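Local structure of UPF0270 protein PA3463 (Pseudomonas aeruginosa, 1Y0N) at residues L19-T24 with R39-R44. The protein is of unknown function and belongs to the uncharacterised UPF0270 family. Coordinates in Å, arbitrary orientation, origin at the centre of the assembly. Numbering follows the deposited sequence.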
loop_
_atom_site.group_PDB
_atom_site.type_symbol
_atom_site.label_atom_id
_atom_site.label_comp_id
_atom_site.label_asym_id
_atom_site.label_seq_id
_atom_site.Cartn_x
_atom_site.Cartn_y
_atom_site.Cartn_z
ATOM N N LEU A 19 -3.889 4.020 -2.982
ATOM C CA LEU A 19 -3.337 3.667 -4.304
ATOM C C LEU A 19 -2.972 4.906 -5.100
ATOM O O LEU A 19 -1.893 4.989 -5.657
ATOM C CB LEU A 19 -4.318 2.779 -5.102
ATOM C CG LEU A 19 -4.367 1.326 -4.637
ATOM C CD1 LEU A 19 -5.665 0.697 -5.157
ATOM C CD2 LEU A 19 -3.155 0.551 -5.130
ATOM N N GLU A 20 -3.886 5.889 -5.123
ATOM C CA GLU A 20 -3.657 7.175 -5.773
ATOM C C GLU A 20 -2.483 7.920 -5.162
ATOM O O GLU A 20 -1.602 8.389 -5.914
ATOM C CB GLU A 20 -4.971 8.008 -5.802
ATOM C CG GLU A 20 -4.765 9.413 -6.257
ATOM C CD GLU A 20 -6.049 10.084 -6.769
ATOM O OE1 GLU A 20 -7.180 9.485 -6.642
ATOM O OE2 GLU A 20 -5.867 11.218 -7.309
ATOM N N ASP A 21 -2.409 7.983 -3.819
ATOM C CA ASP A 21 -1.232 8.580 -3.145
ATOM C C ASP A 21 0.049 7.934 -3.627
ATOM O O ASP A 21 1.000 8.609 -3.998
ATOM C CB ASP A 21 -1.306 8.433 -1.610
ATOM C CG ASP A 21 -2.400 9.318 -0.994
ATOM O OD1 ASP A 21 -2.934 10.175 -1.719
ATOM O OD2 ASP A 21 -2.743 9.117 0.196
ATOM N N PHE A 22 0.061 6.613 -3.661
ATOM C CA PHE A 22 1.294 5.841 -3.960
ATOM C C PHE A 22 1.768 6.148 -5.353
ATOM O O PHE A 22 2.940 6.446 -5.561
ATOM C CB PHE A 22 1.001 4.344 -3.736
ATOM C CG PHE A 22 2.111 3.432 -4.152
ATOM C CD1 PHE A 22 3.268 3.329 -3.398
ATOM C CD2 PHE A 22 2.000 2.696 -5.334
ATOM C CE1 PHE A 22 4.328 2.484 -3.800
ATOM C CE2 PHE A 22 3.024 1.810 -5.739
ATOM C CZ PHE A 22 4.199 1.731 -4.991
ATOM N N VAL A 23 0.883 6.082 -6.326
ATOM C CA VAL A 23 1.319 6.248 -7.723
ATOM C C VAL A 23 1.619 7.706 -8.091
ATOM O O VAL A 23 2.185 7.987 -9.152
ATOM C CB VAL A 23 0.364 5.553 -8.778
ATOM C CG1 VAL A 23 0.155 4.113 -8.423
ATOM C CG2 VAL A 23 -1.018 6.255 -8.882
ATOM N N THR A 24 1.283 8.635 -7.199
ATOM C CA THR A 24 1.732 9.987 -7.405
ATOM C C THR A 24 2.800 10.415 -6.404
ATOM O O THR A 24 3.215 11.557 -6.434
ATOM C CB THR A 24 0.576 10.988 -7.438
ATOM O OG1 THR A 24 -0.203 10.867 -6.254
ATOM C CG2 THR A 24 -0.332 10.735 -8.661
ATOM N N ARG A 39 -1.949 3.381 -13.884
ATOM C CA ARG A 39 -0.940 3.295 -12.832
ATOM C C ARG A 39 -1.523 2.690 -11.566
ATOM O O ARG A 39 -0.866 1.898 -10.922
ATOM C CB ARG A 39 -0.350 4.686 -12.595
ATOM C CG ARG A 39 0.695 5.106 -13.642
ATOM C CD ARG A 39 1.278 6.458 -13.234
ATOM N NE ARG A 39 0.274 7.474 -13.496
ATOM C CZ ARG A 39 0.224 8.697 -12.972
ATOM N NH1 ARG A 39 1.111 9.131 -12.087
ATOM N NH2 ARG A 39 -0.756 9.501 -13.343
ATOM N N VAL A 40 -2.768 3.054 -11.226
ATOM C CA VAL A 40 -3.458 2.519 -10.072
ATOM C C VAL A 40 -3.673 1.008 -10.265
ATOM O O VAL A 40 -3.492 0.225 -9.324
ATOM C CB VAL A 40 -4.821 3.299 -9.755
ATOM C CG1 VAL A 40 -5.709 2.557 -8.724
ATOM C CG2 VAL A 40 -4.531 4.768 -9.234
ATOM N N GLU A 41 -4.082 0.598 -11.480
ATOM C CA GLU A 41 -4.299 -0.833 -11.721
ATOM C C GLU A 41 -2.980 -1.630 -11.623
ATOM O O GLU A 41 -2.998 -2.768 -11.158
ATOM C CB GLU A 41 -4.967 -1.090 -13.103
ATOM C CG GLU A 41 -6.425 -0.860 -13.168
ATOM C CD GLU A 41 -7.233 -1.874 -12.323
ATOM O OE1 GLU A 41 -6.822 -3.066 -12.121
ATOM O OE2 GLU A 41 -8.289 -1.428 -11.841
ATOM N N ARG A 42 -1.894 -1.051 -12.092
ATOM C CA ARG A 42 -0.589 -1.666 -11.959
ATOM C C ARG A 42 -0.261 -1.816 -10.469
ATOM O O ARG A 42 0.274 -2.822 -10.035
ATOM C CB ARG A 42 0.519 -0.844 -12.586
ATOM C CG ARG A 42 0.536 -0.742 -14.091
ATOM C CD ARG A 42 1.708 0.093 -14.489
ATOM N NE ARG A 42 1.748 0.157 -15.949
ATOM C CZ ARG A 42 2.397 1.083 -16.635
ATOM N NH1 ARG A 42 3.062 2.039 -15.988
ATOM N NH2 ARG A 42 2.394 1.064 -17.962
ATOM N N ALA A 43 -0.601 -0.807 -9.667
ATOM C CA ALA A 43 -0.341 -0.892 -8.208
ATOM C C ALA A 43 -1.234 -1.960 -7.490
ATOM O O ALA A 43 -0.821 -2.616 -6.525
ATOM C CB ALA A 43 -0.486 0.522 -7.590
ATOM N N ARG A 44 -2.477 -2.104 -7.939
ATOM C CA ARG A 44 -3.381 -3.091 -7.408
ATOM C C ARG A 44 -2.863 -4.513 -7.687
ATOM O O ARG A 44 -3.071 -5.397 -6.875
ATOM C CB ARG A 44 -4.774 -3.030 -8.045
ATOM C CG ARG A 44 -5.696 -1.957 -7.599
ATOM C CD ARG A 44 -7.163 -2.140 -8.184
ATOM N NE ARG A 44 -7.877 -0.900 -7.958
ATOM C CZ ARG A 44 -8.448 -0.555 -6.808
ATOM N NH1 ARG A 44 -8.396 -1.371 -5.747
ATOM N NH2 ARG A 44 -9.052 0.637 -6.720
#
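Two side chains one turn apart, L19 and V23, project from helix 12-24 into successive hollows of helix 36-48. L19 settles among V40, A43 and R44, with L47 completing the pocket: its CB lies 3.9 Å from V40 CG1, its CD2 3.6 Å from A43 CB, and its CD1 3.5 Å from R44 CZ, over one face of the guanidinium, whose NH2 donates a hydrogen bond to N16 OD1. V23 drops into the neighbouring hollow formed by L36, R39, V40 and A43, its CG2 3.8 Å from V40 CG2 and its CG1 3.7 Å from A43 CB. The short segment axes cross at 105° and come within 9.2 Å, with A43 at the crossing. In this compact fold the two consecutive helices precede a β-hairpin, strands 52-56 and 63-67, within a three-stranded antiparallel sheet; L19 and F22 also touch L65 of its edge strand. Helix 36-48 contributes bumps in return. A43 CB enters the recess between L19, V23 and F22, 4.0 Å from F22 CD2, while V40, whose CA-to-CB bond points sideways, brings CG2 within 4.3 Å of E20 CA.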